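Local atomic coordinates of acetone carboxylase alpha subunit (Xanthobacter autotrophicus Py2, PDB entry 5M45), a protein that forms the alpha subunit of acetone carboxylase, a large metal-containing enzyme assembly, and belongs to the hydantoinase B/oxoprolinase family. Residues 23-26 with 27-31; 503-506 with 507-510; 635-638 with 639-643. All blocks are in the same frame, centred on the assembly; numbering follows the deposited sequence.

Contact 1: 23-26 with 27-31; sequences TLKE and HRDRL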
loop_
_atom_site.group_PDB
_atom_site.type_symbol
_atom_site.label_atom_id
_atom_site.label_comp_id
_atom_site.label_asym_id
_atom_site.label_seq_id
_atom_site.Cartn_x
_atom_site.Cartn_y
_atom_site.Cartn_z
ATOM N N THR A 23 27.047 2.921 20.953
ATOM C CA THR A 23 25.813 2.875 20.127
ATOM C C THR A 23 25.942 1.791 19.027
ATOM O O THR A 23 27.051 1.349 18.689
ATOM C CB THR A 23 25.491 4.238 19.420
ATOM O OG1 THR A 23 26.509 4.558 18.446
ATOM C CG2 THR A 23 25.381 5.371 20.443
ATOM N N LEU A 24 24.804 1.379 18.485
ATOM C CA LEU A 24 24.808 0.452 17.321
ATOM C C LEU A 24 25.710 0.940 16.182
ATOM O O LEU A 24 26.503 0.160 15.638
ATOM C CB LEU A 24 23.386 0.195 16.816
ATOM C CG LEU A 24 22.458 -0.658 17.680
ATOM C CD1 LEU A 24 21.028 -0.499 17.174
ATOM C CD2 LEU A 24 22.848 -2.127 17.681
ATOM N N LYS A 25 25.603 2.219 15.831
ATOM C CA LYS A 25 26.402 2.789 14.724
ATOM C C LYS A 25 27.898 2.871 15.072
ATOM O O LYS A 25 28.727 2.530 14.237
ATOM C CB LYS A 25 25.870 4.173 14.292
ATOM C CG LYS A 25 26.635 4.757 13.093
ATOM C CD LYS A 25 25.945 5.953 12.465
ATOM C CE LYS A 25 26.854 6.749 11.512
ATOM N NZ LYS A 25 27.479 5.861 10.485
ATOM N N GLU A 26 28.234 3.296 16.298
ATOM C CA GLU A 26 29.638 3.337 16.763
ATOM C C GLU A 26 30.278 1.947 16.676
ATOM O O GLU A 26 31.420 1.810 16.182
ATOM C CB GLU A 26 29.750 3.874 18.199
ATOM C CG GLU A 26 29.614 5.397 18.307
ATOM C CD GLU A 26 29.378 5.905 19.728
ATOM O OE1 GLU A 26 29.221 5.059 20.657
ATOM O OE2 GLU A 26 29.347 7.163 19.875
ATOM N N HIS A 27 29.527 0.933 17.128
ATOM C CA HIS A 27 29.965 -0.450 17.145
ATOM C C HIS A 27 30.246 -0.977 15.717
ATOM O O HIS A 27 31.340 -1.451 15.410
ATOM C CB HIS A 27 28.893 -1.295 17.856
ATOM C CG HIS A 27 29.259 -2.739 18.062
ATOM N ND1 HIS A 27 30.244 -3.141 18.946
ATOM C CD2 HIS A 27 28.739 -3.877 17.548
ATOM C CE1 HIS A 27 30.311 -4.458 18.960
ATOM N NE2 HIS A 27 29.412 -4.928 18.118
ATOM N N ARG A 28 29.254 -0.875 14.848
ATOM C CA ARG A 28 29.423 -1.309 13.454
ATOM C C ARG A 28 30.541 -0.538 12.732
ATOM O O ARG A 28 31.364 -1.146 12.068
ATOM C CB ARG A 28 28.115 -1.228 12.661
ATOM C CG ARG A 28 28.306 -1.680 11.217
ATOM C CD ARG A 28 27.048 -1.950 10.453
ATOM N NE ARG A 28 27.374 -2.432 9.107
ATOM C CZ ARG A 28 27.504 -1.673 8.013
ATOM N NH1 ARG A 28 27.313 -0.351 8.051
ATOM N NH2 ARG A 28 27.829 -2.240 6.858
ATOM N N ASP A 29 30.585 0.789 12.872
ATOM C CA ASP A 29 31.627 1.583 12.195
ATOM C C ASP A 29 33.063 1.150 12.598
ATOM O O ASP A 29 33.957 1.100 11.731
ATOM C CB ASP A 29 31.432 3.091 12.407
ATOM C CG ASP A 29 30.223 3.673 11.635
ATOM O OD1 ASP A 29 29.580 3.006 10.793
ATOM O OD2 ASP A 29 29.873 4.838 11.893
ATOM N N ARG A 30 33.269 0.837 13.889
ATOM C CA ARG A 30 34.568 0.366 14.408
ATOM C C ARG A 30 34.935 -0.963 13.746
ATOM O O ARG A 30 36.050 -1.141 13.261
ATOM C CB ARG A 30 34.548 0.230 15.957
ATOM C CG ARG A 30 35.787 -0.449 16.541
ATOM C CD ARG A 30 35.892 -0.380 18.063
ATOM N NE ARG A 30 34.784 -1.110 18.709
ATOM C CZ ARG A 30 34.755 -2.418 18.987
ATOM N NH1 ARG A 30 35.730 -3.221 18.667
ATOM N NH2 ARG A 30 33.714 -2.946 19.644
ATOM N N LEU A 31 33.981 -1.875 13.687
ATOM C CA LEU A 31 34.203 -3.182 13.063
ATOM C C LEU A 31 34.464 -3.115 11.549
ATOM O O LEU A 31 35.334 -3.834 11.037
ATOM C CB LEU A 31 33.046 -4.127 13.370
ATOM C CG LEU A 31 32.757 -4.400 14.855
ATOM C CD1 LEU A 31 31.573 -5.375 14.961
ATOM C CD2 LEU A 31 33.938 -4.961 15.587
#
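Lys25 reaches one turn along its helix to Asp29, and its side chain can be followed atom by atom. CB sets out away from the following turn, and CG, anti to the backbone N (chi1 -177°), lies beside the carbonyl carbon, which directs the chain toward Asp29. Lys25 CG already lies 3.5 Å from Asp29 OD2; CD runs past that oxygen at a longer distance and CE comes closer again. The chain stays extended until its last torsion, where a bend (chi4 53°) turns the ammonium group back, and NZ ends 3.0 Å from OD2 of Asp29. The bond is a salt bridge made on the syn lone pair of OD2, the side facing the other oxygen, and the two side chains cross obliquely. Lys25 NZ has a second acidic partner, Glu124 on helix 111-124, so the surface pair also joins two helices. This is an i to i+4 ion pair on the first turns of helix 24-38, whose start is closed by a capping box. Thr23, the N-cap residue, accepts from the backbone of Glu26, with Glu26 N 3.0 Å from Thr23 OG1. In return Thr23 N donates to OE1 of Glu26 over 3.1 Å, meeting that oxygen from above the carboxylate plane. The first bond caps the Glu26 backbone N, and the second holds the Glu26 carboxylate over the start of the helix, where the helix dipole would probably stabilise its negative charge. Behind them the backbone bonds begin, His27 N meeting Thr23 O at 3.0 Å and Asp29 N meeting Lys25 O at 2.9 Å. The imidazole of His27 leads away from this face, its NE2 bonded to Tyr265 and its ND1 to Glu22.

Contact 2: 503-506 with 507-510; sequences QIKA and SSGG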
loop_
_atom_site.group_PDB
_atom_site.type_symbol
_atom_site.label_atom_id
_atom_site.label_comp_id
_atom_site.label_asym_id
_atom_site.label_seq_id
_atom_site.Cartn_x
_atom_site.Cartn_y
_atom_site.Cartn_z
ATOM N N GLN A 503 3.216 -35.328 -14.846
ATOM C CA GLN A 503 4.059 -36.137 -15.757
ATOM C C GLN A 503 5.457 -35.514 -15.879
ATOM O O GLN A 503 5.599 -34.289 -15.921
ATOM C CB GLN A 503 3.390 -36.180 -17.141
ATOM C CG GLN A 503 3.988 -37.125 -18.159
ATOM C CD GLN A 503 3.250 -37.167 -19.501
ATOM O OE1 GLN A 503 2.141 -37.653 -19.570
ATOM N NE2 GLN A 503 3.866 -36.658 -20.565
ATOM N N ILE A 504 6.477 -36.364 -16.011
ATOM C CA ILE A 504 7.827 -35.913 -16.345
ATOM C C ILE A 504 7.799 -35.247 -17.749
ATOM O O ILE A 504 7.101 -35.723 -18.659
ATOM C CB ILE A 504 8.819 -37.104 -16.329
ATOM C CG1 ILE A 504 8.972 -37.657 -14.909
ATOM C CG2 ILE A 504 10.173 -36.686 -16.914
ATOM C CD1 ILE A 504 9.759 -38.950 -14.836
ATOM N N LYS A 505 8.519 -34.125 -17.910
ATOM C CA LYS A 505 8.405 -33.273 -19.144
ATOM C C LYS A 505 9.433 -33.715 -20.201
ATOM O O LYS A 505 10.610 -33.364 -20.111
ATOM C CB LYS A 505 8.561 -31.767 -18.811
ATOM C CG LYS A 505 8.287 -30.819 -19.989
ATOM C CD LYS A 505 6.827 -30.843 -20.423
ATOM C CE LYS A 505 6.554 -29.859 -21.530
ATOM N NZ LYS A 505 5.396 -30.318 -22.338
ATOM N N ALA A 506 8.976 -34.487 -21.181
ATOM C CA ALA A 506 9.853 -35.040 -22.212
ATOM C C ALA A 506 10.549 -33.950 -23.027
ATOM O O ALA A 506 9.950 -32.949 -23.392
ATOM C CB ALA A 506 9.063 -35.967 -23.130
ATOM N N SER A 507 11.841 -34.163 -23.257
ATOM C CA SER A 507 12.712 -33.297 -24.077
ATOM C C SER A 507 12.907 -31.901 -23.507
ATOM O O SER A 507 13.324 -30.984 -24.250
ATOM C CB SER A 507 12.307 -33.319 -25.575
ATOM O OG SER A 507 12.636 -34.568 -26.198
ATOM N N SER A 508 12.687 -31.724 -22.185
ATOM C CA SER A 508 12.951 -30.442 -21.528
ATOM C C SER A 508 14.430 -30.297 -21.068
ATOM O O SER A 508 14.996 -29.204 -21.119
ATOM C CB SER A 508 11.976 -30.177 -20.375
ATOM O OG SER A 508 12.031 -31.187 -19.391
ATOM N N GLY A 509 15.046 -31.383 -20.601
ATOM C CA GLY A 509 16.440 -31.336 -20.154
ATOM C C GLY A 509 17.384 -31.065 -21.318
ATOM O O GLY A 509 17.165 -31.562 -22.462
ATOM N N GLY A 510 18.403 -30.236 -21.062
ATOM C CA GLY A 510 19.357 -29.827 -22.082
ATOM C C GLY A 510 20.192 -30.999 -22.586
ATOM O O GLY A 510 20.763 -31.756 -21.793
#
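With OG between its backbone N and carbonyl carbon (chi1 59°), Ser508 turns its hydroxyl back toward Lys505, while Lys505 places CG anti to its own backbone N (chi1 -173°) and then bends at chi2. The hydroxyl thereby comes alongside the root of the lysine chain: Ser508 OG lies 3.6 Å from Lys505 CB, and Ser508 CB lies 3.8 Å from Lys505 CG. Its main partner is the backbone, for Ser508 OG donates to Lys505 O over 2.7 Å, tilted 24° from the carbonyl plane. The same oxygen closes a type II beta turn from Lys505 to Ser508 through a weak bond from Ser508 N at 3.4 Å. Ser507 occupies the third position of that turn with a positive phi, and its OG bonds to Leu649 N. The turn leads the chain out of strand 497-504, and the ammonium group of Lys505 goes on to a salt bridge with Glu521. Ser508 OG also accepts from Gly519 N, so one buried hydroxyl both gives and receives a bond. Its short bond to Lys505 O probably does much to secure the turn, since the backbone closure is weak.

Contact 3: 635-638 with 639-643; sequences EPQA and VADDI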
loop_
_atom_site.group_PDB
_atom_site.type_symbol
_atom_site.label_atom_id
_atom_site.label_comp_id
_atom_site.label_asym_id
_atom_site.label_seq_id
_atom_site.Cartn_x
_atom_site.Cartn_y
_atom_site.Cartn_z
ATOM N N GLU A 635 26.467 -42.135 -24.165
ATOM C CA GLU A 635 26.328 -43.582 -24.217
ATOM C C GLU A 635 25.028 -43.994 -24.921
ATOM O O GLU A 635 23.952 -43.592 -24.461
ATOM C CB GLU A 635 26.428 -44.155 -22.791
ATOM C CG GLU A 635 26.864 -45.616 -22.719
ATOM C CD GLU A 635 28.340 -45.883 -23.227
ATOM O OE1 GLU A 635 28.509 -46.645 -24.263
ATOM O OE2 GLU A 635 29.343 -45.348 -22.595
ATOM N N PRO A 636 25.100 -44.750 -26.044
ATOM C CA PRO A 636 23.842 -45.061 -26.757
ATOM C C PRO A 636 22.720 -45.697 -25.920
ATOM O O PRO A 636 21.566 -45.333 -26.099
ATOM C CB PRO A 636 24.272 -45.950 -27.908
ATOM C CG PRO A 636 25.673 -45.497 -28.187
ATOM C CD PRO A 636 26.275 -45.193 -26.821
ATOM N N GLN A 637 23.063 -46.588 -24.991
ATOM C CA GLN A 637 22.050 -47.216 -24.119
ATOM C C GLN A 637 21.320 -46.171 -23.247
ATOM O O GLN A 637 20.152 -46.337 -22.946
ATOM C CB GLN A 637 22.676 -48.340 -23.263
ATOM C CG GLN A 637 21.678 -49.187 -22.465
ATOM C CD GLN A 637 20.646 -49.846 -23.372
ATOM O OE1 GLN A 637 20.985 -50.516 -24.357
ATOM N NE2 GLN A 637 19.380 -49.630 -23.083
ATOM N N ALA A 638 22.003 -45.094 -22.865
ATOM C CA ALA A 638 21.375 -44.043 -22.048
ATOM C C ALA A 638 20.301 -43.274 -22.841
ATOM O O ALA A 638 19.314 -42.814 -22.255
ATOM C CB ALA A 638 22.428 -43.076 -21.475
ATOM N N VAL A 639 20.495 -43.153 -24.161
ATOM C CA VAL A 639 19.504 -42.563 -25.056
ATOM C C VAL A 639 18.281 -43.505 -25.113
ATOM O O VAL A 639 17.151 -43.053 -24.913
ATOM C CB VAL A 639 20.068 -42.233 -26.460
ATOM C CG1 VAL A 639 18.989 -41.637 -27.362
ATOM C CG2 VAL A 639 21.245 -41.263 -26.369
ATOM N N ALA A 640 18.485 -44.802 -25.341
ATOM C CA ALA A 640 17.363 -45.752 -25.350
ATOM C C ALA A 640 16.588 -45.756 -23.998
ATOM O O ALA A 640 15.341 -45.708 -23.984
ATOM C CB ALA A 640 17.850 -47.154 -25.684
ATOM N N ASP A 641 17.324 -45.769 -22.884
ATOM C CA ASP A 641 16.712 -45.688 -21.539
ATOM C C ASP A 641 15.866 -44.414 -21.383
ATOM O O ASP A 641 14.764 -44.470 -20.852
ATOM C CB ASP A 641 17.769 -45.700 -20.413
ATOM C CG ASP A 641 18.548 -47.021 -20.325
ATOM O OD1 ASP A 641 18.166 -48.040 -20.941
ATOM O OD2 ASP A 641 19.598 -47.055 -19.649
ATOM N N ASP A 642 16.389 -43.285 -21.859
ATOM C CA ASP A 642 15.652 -42.001 -21.823
ATOM C C ASP A 642 14.334 -42.031 -22.616
ATOM O O ASP A 642 13.321 -41.490 -22.143
ATOM C CB ASP A 642 16.516 -40.848 -22.346
ATOM C CG ASP A 642 17.514 -40.326 -21.334
ATOM O OD1 ASP A 642 17.424 -40.673 -20.141
ATOM O OD2 ASP A 642 18.401 -39.510 -21.738
ATOM N N ILE A 643 14.355 -42.642 -23.810
ATOM C CA ILE A 643 13.125 -42.776 -24.597
ATOM C C ILE A 643 12.117 -43.658 -23.864
ATOM O O ILE A 643 10.948 -43.266 -23.736
ATOM C CB ILE A 643 13.395 -43.313 -26.016
ATOM C CG1 ILE A 643 14.311 -42.327 -26.769
ATOM C CG2 ILE A 643 12.090 -43.525 -26.794
ATOM C CD1 ILE A 643 15.009 -42.958 -27.947
#
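Gln637 and Asp641 meet with their side chains crossing at about a right angle, one turn apart on the exposed face of the helix. The amide nitrogen does the touching: Gln637 NE2 donates to Asp641 OD1 over 2.9 Å, with an N-H...O angle of 164°. The acceptor lies in the amide plane of Gln637, yet the aspartate oxygen is met from above its carboxylate plane, 40° out of it, and the two flat groups are turned 47° against each other. A bend at chi2 of Gln637 turns the amide along the helix toward Asp641, where NE2 also passes 3.9 Å from Ala640 CB. Glu635 stands at the N-cap position, and the contact forms the opening turns of helix 636-645. Ala638 N closes on Glu635 O at 2.9 Å, whereas Val639 N makes weak bonds to both Glu635 O and Pro636 O, at 3.5 and 3.1 Å. The pattern then becomes regular, with Asp641 N 2.9 Å from Gln637 O. On the inward side the Val639 side chain packs on Ala653 and Tyr657 of helix 652-657, while Pro636 and Ala640 pack on Val671 of strand 669-671. Asp642 extends from another face of the same helix, and its OD2 takes salt bridges from Arg515 and Arg634, which would probably favour the charged form of this buried carboxylate.

Overall arrangement
Followed from the N terminus, the three contacts come in series, each closing a short local turn before the next opens, and none nests within or crosses another. Contact 1 begins helix 24-38 and lies against helix 111-124 and strand 165-175. Contact 2 makes the turn that opens the connection from strand 497-504, outermost within this chain, to its antiparallel neighbour 520-526. Contact 3 starts helix 636-645, beside helix 652-657 and strand 669-671. The centres of contacts 1 and 2 are about 52 Å apart, on opposite sides of the chain's centre; contacts 2 and 3 share a side, their nearest atoms about 7 Å apart, and Tyr647 adjoins both.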